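Long-range contacts in alcohol dehydrogenase (PDB 1H2B), which probably catalyses the NAD-dependent oxidation of alcohols, as other zinc-containing alcohol dehydrogenases do, with bound zinc and a dinucleotide cofactor: residues I48-C54 with R354-P359; G78-V82 with M163-A169; I171-R175 with V309-L315. Numbering follows the deposited sequence.

Contact 1. Residues I48-C54 with R354-P359; sequences IAGAGVC and RAVLIP. With ZN (zinc ion), chain J; NAJ (nicotinamide-adenine-dinucleotide (acidic form)), chain I.
In the GroES-like catalytic domain of this medium-chain alcohol dehydrogenase, the last strand of the chain, 354-358, pairs antiparallel with the end of strand 44-52. The axes of 50-52 and 354-358 approach to 4.3 Å, with 144° between their N-to-C directions. Ala51 and Leu357 form a hydrogen-bonded pair (Ala51 N to Leu357 O and Leu357 N to Ala51 O, both 2.8 Å); Gly52 and Val356 form the next, non-hydrogen-bonded pair, CA to CA 4.1 Å. Val53 N then donates to Ala355 O at 3.0 Å, and a water bridges Val53 O (2.8 Å) and Ala355 N (2.9 Å). On strand 81-88, Val82 faces both Ala49 and Gly50, a classic beta bulge. Val53, with chi1 t, sets CG2 3.7 Å from CG of Leu357 (m, t), and its CB lies 4.4 Å from Ala355 CB; helix 339-347 covers this apolar patch. Val356 (chi1 t) points to the face opposite Ala51 and Leu357, its CG1 4.0 Å from Gly50 CA. Arg354 takes chi1 t, chi2 p and chi3 139°, bringing its guanidinium back to Cys54 CA and Val53 O, which lie over one face; NE is salt-bridged to Glu80, and NH1 donates to NAJ O1N at 2.7 Å. Cys54, N-cap of the following helix, takes chi1 t and binds zinc through SG at 2.3 Å; SG also lies 3.6 Å from NAJ C6N.

Contact 2. Residues G78-V82 with M163-A169; sequences GHENV and MAPLADA. With ZN (zinc ion), chain J; OCA (octanoic acid (caprylic acid)), chain H.
Two of the three protein ligands of the active-site zinc come together here, as a loop entering strand 81-88 meets the start of helix 166-181. Gly78 has phi/psi 117°/107° and His79 -125°/22°; Asn81 and Val82 are extended, and Asn81 ND2 donates back to Gly78 O at 3.1 Å. Nearest CA pairs are Glu80 with Ala167 (5.1 Å) and Val82 with Ala164 (5.3 Å). Met163 opens a type I turn closed by Leu166 N to Met163 O, 3.0 Å. Ala164 packs its CB 3.8 Å from Val82 CG2, while its O lies 3.2 Å from Glu80 CG. At Pro165 the CA is 3.3 Å from Glu80 CD, the Glu80 side chain running out t, t across the turn. Ala167 CB, directed toward 78-82, lies 3.8 Å from Asn81 N and 4.1 Å from Glu80 CA. Asp168, chi1 t in a wider pi-type turn, binds zinc through OD1 at 2.0 Å beside His79 NE2 at 2.1 Å (His79 chi1 p); O1 of the bound octanoic acid and Cys54 complete the site. Ala169 N donates to Glu80 OE2 at 2.8 Å, while OE1 of that glutamate is salt-bridged to Arg354. Around this core, Leu166 reaches helix 312-323, Ala167 and Val82 touch Ile102 of strand 100-103, and Ala164 and Pro165 lie against Val356 of strand 354-358.

Contact 3. Residues I171-R175 with V309-L315; sequences ITAYR and VGNYVEL. With NAJ (nicotinamide-adenine-dinucleotide (acidic form)), chain I.
Val309 has a rare backbone, phi 42° and psi -126°; with these angles its N donates to NAJ O7N at 2.7 Å and its O faces helix 166-181. The loop after strand 303-306, an edge of the Rossmann sheet, thus holds the nicotinamide end of the cofactor against that helix, near the zinc and octanoic acid. Thr172 CA makes a CA-H...O contact to Val309 O at 3.4 Å, and a water joins Thr172 O and Val309 O, each at 2.8 Å. Gly310, fully extended, passes so close to the helix that a CB would clash with Ile171 CG1. Ile171 (t, t) places CD1 3.4 Å from Gly310 C and 3.8 Å from Leu315 CB; its CG2 is 3.8 Å from Val309 CG1. Asn311 and Glu314 form a capping box: Glu314 N to Asn311 OD1 2.9 Å, Asn311 N to Glu314 OE1 2.8 Å. Glu314 OE1 is also hydrogen-bonded and salt-bridged to Arg175 NH1 at 3.0 Å, and Arg175 NE pairs with Glu301 of a third subunit. Tyr174 CD1 lies 3.9 Å from Glu314 CB. Helix 166-181 sits between the start of helix 312-323 and helix 197-209, where Ala173 touches Ala202, while Leu315 meets strand 148-150.

Overall arrangement
From the N terminus the chain first lays down 48-54; contact 1 pairs it with the C-terminal strand and so closes the longest of the three loops. Inside it, contact 2 closes the 80-residue loop between Val82 and Met163, bringing strand 81-88 to the start of helix 166-181. Contact 3 opens two residues later, on the same helix, and closes at 309-315, so contacts 2 and 3 follow in series, both nested in contact 1. Contacts 1 and 2 meet through neighbouring strands and share the zinc; contacts 1 and 3 do not touch, yet both reach the dinucleotide. Helix 166-181 thereby links the catalytic sheet to the segment leaving the Rossmann sheet at strand 303-306.

Contact 1. Residues I48-C54 with R354-P359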
loop_
_atom_site.group_PDB
_atom_site.type_symbol
_atom_site.label_atom_id
_atom_site.label_comp_id
_atom_site.label_asym_id
_atom_site.label_seq_id
_atom_site.Cartn_x
_atom_site.Cartn_y
_atom_site.Cartn_z
ATOM N N ILE B 48 16.752 -20.547 -30.215
ATOM C CA ILE B 48 17.155 -19.203 -29.815
ATOM C C ILE B 48 17.331 -18.294 -31.011
ATOM O O ILE B 48 17.987 -18.662 -32.006
ATOM C CB ILE B 48 18.451 -19.316 -29.026
ATOM C CG1 ILE B 48 18.222 -20.138 -27.751
ATOM C CG2 ILE B 48 19.078 -17.884 -28.729
ATOM C CD1 ILE B 48 17.387 -19.368 -26.603
ATOM N N ALA B 49 16.728 -17.106 -30.914
ATOM C CA ALA B 49 16.913 -16.019 -31.907
ATOM C C ALA B 49 17.848 -14.925 -31.376
ATOM O O ALA B 49 18.612 -14.327 -32.128
ATOM C CB ALA B 49 15.555 -15.414 -32.339
ATOM N N GLY B 50 17.807 -14.667 -30.072
ATOM C CA GLY B 50 18.633 -13.606 -29.487
ATOM C C GLY B 50 18.913 -13.964 -28.036
ATOM O O GLY B 50 17.997 -14.362 -27.307
ATOM N N ALA B 51 20.178 -13.866 -27.627
ATOM C CA ALA B 51 20.572 -14.178 -26.252
ATOM C C ALA B 51 21.384 -13.022 -25.683
ATOM O O ALA B 51 22.492 -12.736 -26.132
ATOM C CB ALA B 51 21.389 -15.489 -26.243
ATOM N N GLY B 52 20.788 -12.280 -24.763
ATOM C CA GLY B 52 21.496 -11.152 -24.179
ATOM C C GLY B 52 22.642 -11.560 -23.286
ATOM O O GLY B 52 22.626 -12.614 -22.677
ATOM N N VAL B 53 23.657 -10.692 -23.225
ATOM C CA VAL B 53 24.828 -10.916 -22.381
ATOM C C VAL B 53 24.742 -9.921 -21.209
ATOM O O VAL B 53 24.622 -8.719 -21.425
ATOM C CB VAL B 53 26.131 -10.616 -23.118
ATOM C CG1 VAL B 53 27.315 -10.971 -22.256
ATOM C CG2 VAL B 53 26.197 -11.422 -24.447
ATOM N N CYS B 54 24.724 -10.452 -20.003
ATOM C CA CYS B 54 24.495 -9.664 -18.807
ATOM C C CYS B 54 25.776 -9.483 -18.003
ATOM O O CYS B 54 26.646 -10.370 -18.025
ATOM C CB CYS B 54 23.452 -10.430 -17.964
ATOM S SG CYS B 54 22.909 -9.604 -16.432
ATOM N N ARG B 354 23.097 -2.888 -24.372
ATOM C CA ARG B 354 23.107 -4.326 -24.150
ATOM C C ARG B 354 23.583 -5.054 -25.378
ATOM O O ARG B 354 23.038 -4.859 -26.447
ATOM C CB ARG B 354 21.666 -4.749 -23.848
ATOM C CG ARG B 354 21.495 -6.155 -23.336
ATOM C CD ARG B 354 22.344 -6.455 -22.151
ATOM N NE ARG B 354 21.690 -7.229 -21.122
ATOM C CZ ARG B 354 22.070 -7.182 -19.850
ATOM N NH1 ARG B 354 23.063 -6.369 -19.466
ATOM N NH2 ARG B 354 21.449 -7.942 -18.965
ATOM N N ALA B 355 24.543 -5.948 -25.176
ATOM C CA ALA B 355 24.982 -6.825 -26.248
ATOM C C ALA B 355 24.022 -8.001 -26.338
ATOM O O ALA B 355 23.619 -8.569 -25.309
ATOM C CB ALA B 355 26.384 -7.280 -25.992
ATOM N N VAL B 356 23.657 -8.386 -27.566
ATOM C CA VAL B 356 22.734 -9.530 -27.776
ATOM C C VAL B 356 23.406 -10.414 -28.839
ATOM O O VAL B 356 23.889 -9.877 -29.856
ATOM C CB VAL B 356 21.394 -9.045 -28.276
ATOM C CG1 VAL B 356 20.468 -10.196 -28.588
ATOM C CG2 VAL B 356 20.714 -8.164 -27.213
ATOM N N LEU B 357 23.478 -11.714 -28.568
ATOM C CA LEU B 357 24.094 -12.718 -29.480
ATOM C C LEU B 357 23.042 -13.406 -30.309
ATOM O O LEU B 357 21.973 -13.737 -29.816
ATOM C CB LEU B 357 24.926 -13.764 -28.731
ATOM C CG LEU B 357 25.907 -13.137 -27.738
ATOM C CD1 LEU B 357 26.687 -14.268 -27.080
ATOM C CD2 LEU B 357 26.837 -12.058 -28.356
ATOM N N ILE B 358 23.360 -13.610 -31.589
ATOM C CA ILE B 358 22.442 -14.258 -32.506
ATOM C C ILE B 358 23.133 -15.435 -33.151
ATOM O O ILE B 358 24.365 -15.471 -33.226
ATOM C CB ILE B 358 21.921 -13.245 -33.588
ATOM C CG1 ILE B 358 23.069 -12.685 -34.452
ATOM C CG2 ILE B 358 21.091 -12.112 -32.952
ATOM C CD1 ILE B 358 22.575 -11.793 -35.645
ATOM N N PRO B 359 22.355 -16.410 -33.611
ATOM C CA PRO B 359 22.923 -17.499 -34.420
ATOM C C PRO B 359 23.472 -16.960 -35.755
ATOM O O PRO B 359 22.967 -15.945 -36.288
ATOM C CB PRO B 359 21.725 -18.407 -34.656
ATOM C CG PRO B 359 20.514 -17.506 -34.531
ATOM C CD PRO B 359 20.903 -16.597 -33.369
ATOM O OXT PRO B 359 24.454 -17.530 -36.278
HETATM ZN ZN ZN J . 21.308 -11.083 -15.820
HETATM P PA NAJ I . 26.587 -3.178 -17.285
HETATM O O1A NAJ I . 28.033 -3.587 -17.260
HETATM O O2A NAJ I . 25.843 -3.120 -18.629
HETATM O O5B NAJ I . 26.369 -1.702 -16.718
HETATM C C5B NAJ I . 27.096 -1.198 -15.589
HETATM C C4B NAJ I . 27.104 0.308 -15.796
HETATM O O4B NAJ I . 27.638 0.891 -14.590
HETATM C C3B NAJ I . 27.942 0.763 -16.990
HETATM O O3B NAJ I . 27.228 1.694 -17.820
HETATM C C2B NAJ I . 29.114 1.385 -16.244
HETATM O O2B NAJ I . 29.824 2.380 -16.998
HETATM C C1B NAJ I . 28.477 1.970 -14.976
HETATM N N9A NAJ I . 29.407 2.223 -13.876
HETATM C C8A NAJ I . 30.575 1.547 -13.498
HETATM N N7A NAJ I . 31.089 2.129 -12.381
HETATM C C5A NAJ I . 30.272 3.171 -12.048
HETATM C C6A NAJ I . 30.291 4.100 -11.037
HETATM N N6A NAJ I . 31.267 4.163 -10.121
HETATM N N1A NAJ I . 29.254 4.991 -10.948
HETATM C C2A NAJ I . 28.233 5.031 -11.881
HETATM N N3A NAJ I . 28.238 4.129 -12.887
HETATM C C4A NAJ I . 29.246 3.219 -12.967
HETATM O O3 NAJ I . 25.845 -4.140 -16.259
HETATM P PN NAJ I . 24.338 -4.718 -16.307
HETATM O O1N NAJ I . 24.296 -5.953 -17.081
HETATM O O2N NAJ I . 23.404 -3.620 -16.623
HETATM O O5D NAJ I . 24.202 -5.193 -14.779
HETATM C C5D NAJ I . 24.182 -4.188 -13.767
HETATM C C4D NAJ I . 24.331 -4.847 -12.406
HETATM O O4D NAJ I . 23.093 -5.514 -12.102
HETATM C C3D NAJ I . 25.395 -5.942 -12.356
HETATM O O3D NAJ I . 25.889 -6.023 -11.007
HETATM C C2D NAJ I . 24.595 -7.212 -12.677
HETATM O O2D NAJ I . 25.178 -8.413 -12.254
HETATM C C1D NAJ I . 23.328 -6.881 -11.866
HETATM N N1N NAJ I . 22.106 -7.635 -12.144
HETATM C C2N NAJ I . 21.218 -7.734 -11.114
HETATM C C3N NAJ I . 20.006 -8.375 -11.312
HETATM C C7N NAJ I . 19.066 -8.533 -10.162
HETATM O O7N NAJ I . 17.959 -9.245 -10.431
HETATM N N7N NAJ I . 19.212 -7.974 -8.957
HETATM C C4N NAJ I . 19.632 -8.924 -12.583
HETATM C C5N NAJ I . 20.528 -8.626 -13.649
HETATM C C6N NAJ I . 21.750 -8.026 -13.416
HETATM O O HOH W 1 25.845 -6.557 -22.660
#

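Contact 2. Residues G78-V82 with M163-A169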
loop_
_atom_site.group_PDB
_atom_site.type_symbol
_atom_site.label_atom_id
_atom_site.label_comp_id
_atom_site.label_asym_id
_atom_site.label_seq_id
_atom_site.Cartn_x
_atom_site.Cartn_y
_atom_site.Cartn_z
ATOM N N GLY B 78 23.600 -18.104 -20.404
ATOM C CA GLY B 78 22.684 -17.251 -21.190
ATOM C C GLY B 78 21.288 -17.279 -20.586
ATOM O O GLY B 78 20.575 -18.281 -20.745
ATOM N N HIS B 79 20.871 -16.188 -19.943
ATOM C CA HIS B 79 19.571 -16.190 -19.250
ATOM C C HIS B 79 18.644 -15.053 -19.697
ATOM O O HIS B 79 17.657 -14.737 -18.999
ATOM C CB HIS B 79 19.773 -16.112 -17.718
ATOM C CG HIS B 79 20.590 -14.930 -17.294
ATOM N ND1 HIS B 79 21.971 -14.964 -17.253
ATOM C CD2 HIS B 79 20.223 -13.705 -16.832
ATOM C CE1 HIS B 79 22.413 -13.787 -16.835
ATOM N NE2 HIS B 79 21.380 -13.000 -16.594
ATOM N N GLU B 80 18.890 -14.529 -20.877
ATOM C CA GLU B 80 18.161 -13.373 -21.387
ATOM C C GLU B 80 17.767 -13.680 -22.816
ATOM O O GLU B 80 18.372 -13.245 -23.797
ATOM C CB GLU B 80 19.051 -12.111 -21.229
ATOM C CG GLU B 80 18.362 -10.819 -21.639
ATOM C CD GLU B 80 19.222 -9.628 -21.270
ATOM O OE1 GLU B 80 20.010 -9.220 -22.133
ATOM O OE2 GLU B 80 19.113 -9.141 -20.128
ATOM N N ASN B 81 16.672 -14.448 -22.946
ATOM C CA ASN B 81 16.453 -15.174 -24.202
ATOM C C ASN B 81 15.148 -14.913 -24.917
ATOM O O ASN B 81 14.100 -14.885 -24.294
ATOM C CB ASN B 81 16.546 -16.669 -23.900
ATOM C CG ASN B 81 17.912 -17.009 -23.314
ATOM O OD1 ASN B 81 18.921 -16.669 -23.932
ATOM N ND2 ASN B 81 17.941 -17.700 -22.179
ATOM N N VAL B 82 15.238 -14.774 -26.236
ATOM C CA VAL B 82 14.063 -14.801 -27.121
ATOM C C VAL B 82 14.298 -15.821 -28.226
ATOM O O VAL B 82 15.463 -16.165 -28.520
ATOM C CB VAL B 82 13.760 -13.435 -27.799
ATOM C CG1 VAL B 82 13.190 -12.431 -26.758
ATOM C CG2 VAL B 82 14.984 -12.891 -28.554
ATOM N N MET B 163 14.181 -7.206 -28.591
ATOM C CA MET B 163 13.445 -7.402 -27.357
ATOM C C MET B 163 14.165 -8.324 -26.380
ATOM O O MET B 163 13.692 -8.474 -25.250
ATOM C CB MET B 163 12.069 -7.987 -27.673
ATOM C CG MET B 163 11.165 -6.938 -28.403
ATOM S SD MET B 163 9.468 -7.590 -28.664
ATOM C CE MET B 163 8.714 -7.351 -27.024
ATOM N N ALA B 164 15.241 -8.982 -26.799
ATOM C CA ALA B 164 15.854 -9.985 -25.944
ATOM C C ALA B 164 16.158 -9.452 -24.533
ATOM O O ALA B 164 15.853 -10.123 -23.536
ATOM C CB ALA B 164 17.162 -10.576 -26.547
ATOM N N PRO B 165 16.774 -8.263 -24.435
ATOM C CA PRO B 165 17.137 -7.792 -23.089
ATOM C C PRO B 165 15.967 -7.552 -22.177
ATOM O O PRO B 165 16.239 -7.486 -20.965
ATOM C CB PRO B 165 17.912 -6.497 -23.374
ATOM C CG PRO B 165 18.538 -6.820 -24.716
ATOM C CD PRO B 165 17.326 -7.356 -25.472
ATOM N N LEU B 166 14.741 -7.460 -22.684
ATOM C CA LEU B 166 13.591 -7.281 -21.773
ATOM C C LEU B 166 13.456 -8.484 -20.818
ATOM O O LEU B 166 12.895 -8.355 -19.709
ATOM C CB LEU B 166 12.255 -7.105 -22.574
ATOM C CG LEU B 166 12.320 -5.928 -23.547
ATOM C CD1 LEU B 166 11.003 -5.964 -24.292
ATOM C CD2 LEU B 166 12.424 -4.565 -22.794
ATOM N N ALA B 167 13.980 -9.657 -21.226
ATOM C CA ALA B 167 13.809 -10.897 -20.467
ATOM C C ALA B 167 14.590 -10.944 -19.158
ATOM O O ALA B 167 14.260 -11.718 -18.275
ATOM C CB ALA B 167 14.235 -12.098 -21.323
ATOM N N ASP B 168 15.581 -10.060 -19.004
ATOM C CA ASP B 168 16.323 -10.048 -17.747
ATOM C C ASP B 168 16.697 -8.602 -17.365
ATOM O O ASP B 168 16.270 -8.088 -16.331
ATOM C CB ASP B 168 17.580 -10.885 -17.890
ATOM C CG ASP B 168 18.320 -11.025 -16.610
ATOM O OD1 ASP B 168 19.488 -10.539 -16.592
ATOM O OD2 ASP B 168 17.835 -11.573 -15.595
ATOM N N ALA B 169 17.465 -7.935 -18.215
ATOM C CA ALA B 169 17.758 -6.513 -17.962
ATOM C C ALA B 169 16.483 -5.693 -17.812
ATOM O O ALA B 169 16.342 -4.923 -16.831
ATOM C CB ALA B 169 18.604 -5.901 -19.085
HETATM ZN ZN ZN J . 21.308 -11.083 -15.820
HETATM C C1 OCA H . 20.471 -12.074 -13.198
HETATM C C2 OCA H . 20.798 -12.406 -11.735
HETATM C C3 OCA H . 19.726 -13.328 -11.129
HETATM C C4 OCA H . 20.134 -14.019 -9.838
HETATM C C5 OCA H . 19.058 -15.033 -9.450
HETATM C C6 OCA H . 19.300 -15.592 -8.050
HETATM C C7 OCA H . 18.198 -16.529 -7.567
HETATM C C8 OCA H . 18.542 -17.027 -6.175
HETATM O O1 OCA H . 21.322 -11.481 -13.918
HETATM O O2 OCA H . 19.351 -12.359 -13.672
#

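Contact 3. Residues I171-R175 with V309-L315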
loop_
_atom_site.group_PDB
_atom_site.type_symbol
_atom_site.label_atom_id
_atom_site.label_comp_id
_atom_site.label_asym_id
_atom_site.label_seq_id
_atom_site.Cartn_x
_atom_site.Cartn_y
_atom_site.Cartn_z
ATOM N N ILE B 171 13.144 -6.675 -17.305
ATOM C CA ILE B 171 12.206 -7.055 -16.233
ATOM C C ILE B 171 12.806 -6.608 -14.867
ATOM O O ILE B 171 12.061 -6.133 -14.004
ATOM C CB ILE B 171 11.851 -8.555 -16.301
ATOM C CG1 ILE B 171 10.786 -8.885 -15.247
ATOM C CG2 ILE B 171 13.120 -9.450 -16.124
ATOM C CD1 ILE B 171 10.493 -10.382 -15.102
ATOM N N THR B 172 14.124 -6.753 -14.712
ATOM C CA THR B 172 14.764 -6.353 -13.448
ATOM C C THR B 172 14.621 -4.842 -13.247
ATOM O O THR B 172 14.252 -4.363 -12.145
ATOM C CB THR B 172 16.237 -6.760 -13.443
ATOM O OG1 THR B 172 16.327 -8.168 -13.650
ATOM C CG2 THR B 172 16.863 -6.441 -12.067
ATOM N N ALA B 173 14.896 -4.057 -14.303
ATOM C CA ALA B 173 14.733 -2.616 -14.193
ATOM C C ALA B 173 13.267 -2.274 -13.899
ATOM O O ALA B 173 13.007 -1.391 -13.099
ATOM C CB ALA B 173 15.209 -1.917 -15.496
ATOM N N TYR B 174 12.325 -2.995 -14.511
ATOM C CA TYR B 174 10.898 -2.700 -14.336
ATOM C C TYR B 174 10.388 -2.971 -12.928
ATOM O O TYR B 174 9.724 -2.093 -12.335
ATOM C CB TYR B 174 10.088 -3.533 -15.391
ATOM C CG TYR B 174 8.623 -3.250 -15.355
ATOM C CD1 TYR B 174 7.740 -4.193 -14.842
ATOM C CD2 TYR B 174 8.134 -2.054 -15.883
ATOM C CE1 TYR B 174 6.393 -3.944 -14.799
ATOM C CE2 TYR B 174 6.780 -1.781 -15.856
ATOM C CZ TYR B 174 5.920 -2.734 -15.300
ATOM O OH TYR B 174 4.565 -2.446 -15.291
ATOM N N ARG B 175 10.747 -4.133 -12.357
ATOM C CA ARG B 175 10.377 -4.384 -10.961
ATOM C C ARG B 175 10.996 -3.360 -10.040
ATOM O O ARG B 175 10.336 -2.858 -9.108
ATOM C CB ARG B 175 10.770 -5.789 -10.518
ATOM C CG ARG B 175 10.323 -6.109 -9.081
ATOM C CD ARG B 175 10.640 -7.547 -8.783
ATOM N NE ARG B 175 10.352 -8.024 -7.437
ATOM C CZ ARG B 175 9.271 -8.701 -7.084
ATOM N NH1 ARG B 175 8.285 -8.925 -7.942
ATOM N NH2 ARG B 175 9.154 -9.166 -5.855
ATOM N N VAL B 309 15.244 -9.597 -10.255
ATOM C CA VAL B 309 14.604 -9.913 -11.544
ATOM C C VAL B 309 13.164 -9.431 -11.498
ATOM O O VAL B 309 12.940 -8.263 -11.272
ATOM C CB VAL B 309 14.815 -11.413 -11.902
ATOM C CG1 VAL B 309 14.495 -11.665 -13.403
ATOM C CG2 VAL B 309 16.266 -11.872 -11.679
ATOM N N GLY B 310 12.179 -10.296 -11.772
ATOM C CA GLY B 310 10.792 -9.898 -11.537
ATOM C C GLY B 310 9.908 -11.081 -11.790
ATOM O O GLY B 310 10.365 -12.204 -12.032
ATOM N N ASN B 311 8.607 -10.846 -11.662
ATOM C CA ASN B 311 7.691 -11.973 -11.788
ATOM C C ASN B 311 7.077 -12.024 -13.203
ATOM O O ASN B 311 7.377 -11.185 -14.054
ATOM C CB ASN B 311 6.677 -11.969 -10.642
ATOM C CG ASN B 311 5.749 -10.779 -10.665
ATOM O OD1 ASN B 311 5.377 -10.286 -11.725
ATOM N ND2 ASN B 311 5.371 -10.289 -9.470
ATOM N N TYR B 312 6.256 -13.048 -13.439
ATOM C CA TYR B 312 5.745 -13.256 -14.795
ATOM C C TYR B 312 4.833 -12.138 -15.234
ATOM O O TYR B 312 4.892 -11.693 -16.377
ATOM C CB TYR B 312 5.011 -14.572 -14.827
ATOM C CG TYR B 312 4.513 -14.983 -16.190
ATOM C CD1 TYR B 312 5.333 -15.695 -17.079
ATOM C CD2 TYR B 312 3.231 -14.673 -16.566
ATOM C CE1 TYR B 312 4.880 -16.123 -18.316
ATOM C CE2 TYR B 312 2.733 -15.081 -17.837
ATOM C CZ TYR B 312 3.561 -15.798 -18.694
ATOM O OH TYR B 312 3.084 -16.207 -19.936
ATOM N N VAL B 313 4.005 -11.688 -14.307
ATOM C CA VAL B 313 3.098 -10.583 -14.646
ATOM C C VAL B 313 3.887 -9.316 -15.008
ATOM O O VAL B 313 3.556 -8.606 -15.966
ATOM C CB VAL B 313 2.055 -10.350 -13.536
ATOM C CG1 VAL B 313 1.336 -9.013 -13.701
ATOM C CG2 VAL B 313 1.056 -11.536 -13.533
ATOM N N GLU B 314 4.941 -9.050 -14.256
ATOM C CA GLU B 314 5.807 -7.894 -14.544
ATOM C C GLU B 314 6.460 -8.017 -15.933
ATOM O O GLU B 314 6.542 -7.030 -16.659
ATOM C CB GLU B 314 6.882 -7.768 -13.456
ATOM C CG GLU B 314 6.237 -7.225 -12.182
ATOM C CD GLU B 314 7.101 -7.342 -10.927
ATOM O OE1 GLU B 314 8.031 -8.180 -10.878
ATOM O OE2 GLU B 314 6.806 -6.575 -9.978
ATOM N N LEU B 315 6.895 -9.224 -16.332
ATOM C CA LEU B 315 7.462 -9.374 -17.682
ATOM C C LEU B 315 6.361 -9.086 -18.718
ATOM O O LEU B 315 6.625 -8.405 -19.717
ATOM C CB LEU B 315 8.031 -10.791 -17.909
ATOM C CG LEU B 315 8.698 -10.967 -19.277
ATOM C CD1 LEU B 315 9.815 -9.975 -19.614
ATOM C CD2 LEU B 315 9.136 -12.445 -19.303
HETATM P PA NAJ I . 26.587 -3.178 -17.285
HETATM O O1A NAJ I . 28.033 -3.587 -17.260
HETATM O O2A NAJ I . 25.843 -3.120 -18.629
HETATM O O5B NAJ I . 26.369 -1.702 -16.718
HETATM C C5B NAJ I . 27.096 -1.198 -15.589
HETATM C C4B NAJ I . 27.104 0.308 -15.796
HETATM O O4B NAJ I . 27.638 0.891 -14.590
HETATM C C3B NAJ I . 27.942 0.763 -16.990
HETATM O O3B NAJ I . 27.228 1.694 -17.820
HETATM C C2B NAJ I . 29.114 1.385 -16.244
HETATM O O2B NAJ I . 29.824 2.380 -16.998
HETATM C C1B NAJ I . 28.477 1.970 -14.976
HETATM N N9A NAJ I . 29.407 2.223 -13.876
HETATM C C8A NAJ I . 30.575 1.547 -13.498
HETATM N N7A NAJ I . 31.089 2.129 -12.381
HETATM C C5A NAJ I . 30.272 3.171 -12.048
HETATM C C6A NAJ I . 30.291 4.100 -11.037
HETATM N N6A NAJ I . 31.267 4.163 -10.121
HETATM N N1A NAJ I . 29.254 4.991 -10.948
HETATM C C2A NAJ I . 28.233 5.031 -11.881
HETATM N N3A NAJ I . 28.238 4.129 -12.887
HETATM C C4A NAJ I . 29.246 3.219 -12.967
HETATM O O3 NAJ I . 25.845 -4.140 -16.259
HETATM P PN NAJ I . 24.338 -4.718 -16.307
HETATM O O1N NAJ I . 24.296 -5.953 -17.081
HETATM O O2N NAJ I . 23.404 -3.620 -16.623
HETATM O O5D NAJ I . 24.202 -5.193 -14.779
HETATM C C5D NAJ I . 24.182 -4.188 -13.767
HETATM C C4D NAJ I . 24.331 -4.847 -12.406
HETATM O O4D NAJ I . 23.093 -5.514 -12.102
HETATM C C3D NAJ I . 25.395 -5.942 -12.356
HETATM O O3D NAJ I . 25.889 -6.023 -11.007
HETATM C C2D NAJ I . 24.595 -7.212 -12.677
HETATM O O2D NAJ I . 25.178 -8.413 -12.254
HETATM C C1D NAJ I . 23.328 -6.881 -11.866
HETATM N N1N NAJ I . 22.106 -7.635 -12.144
HETATM C C2N NAJ I . 21.218 -7.734 -11.114
HETATM C C3N NAJ I . 20.006 -8.375 -11.312
HETATM C C7N NAJ I . 19.066 -8.533 -10.162
HETATM O O7N NAJ I . 17.959 -9.245 -10.431
HETATM N N7N NAJ I . 19.212 -7.974 -8.957
HETATM C C4N NAJ I . 19.632 -8.924 -12.583
HETATM C C5N NAJ I . 20.528 -8.626 -13.649
HETATM C C6N NAJ I . 21.750 -8.026 -13.416
HETATM O O HOH W 2 14.180 -6.126 -9.916
#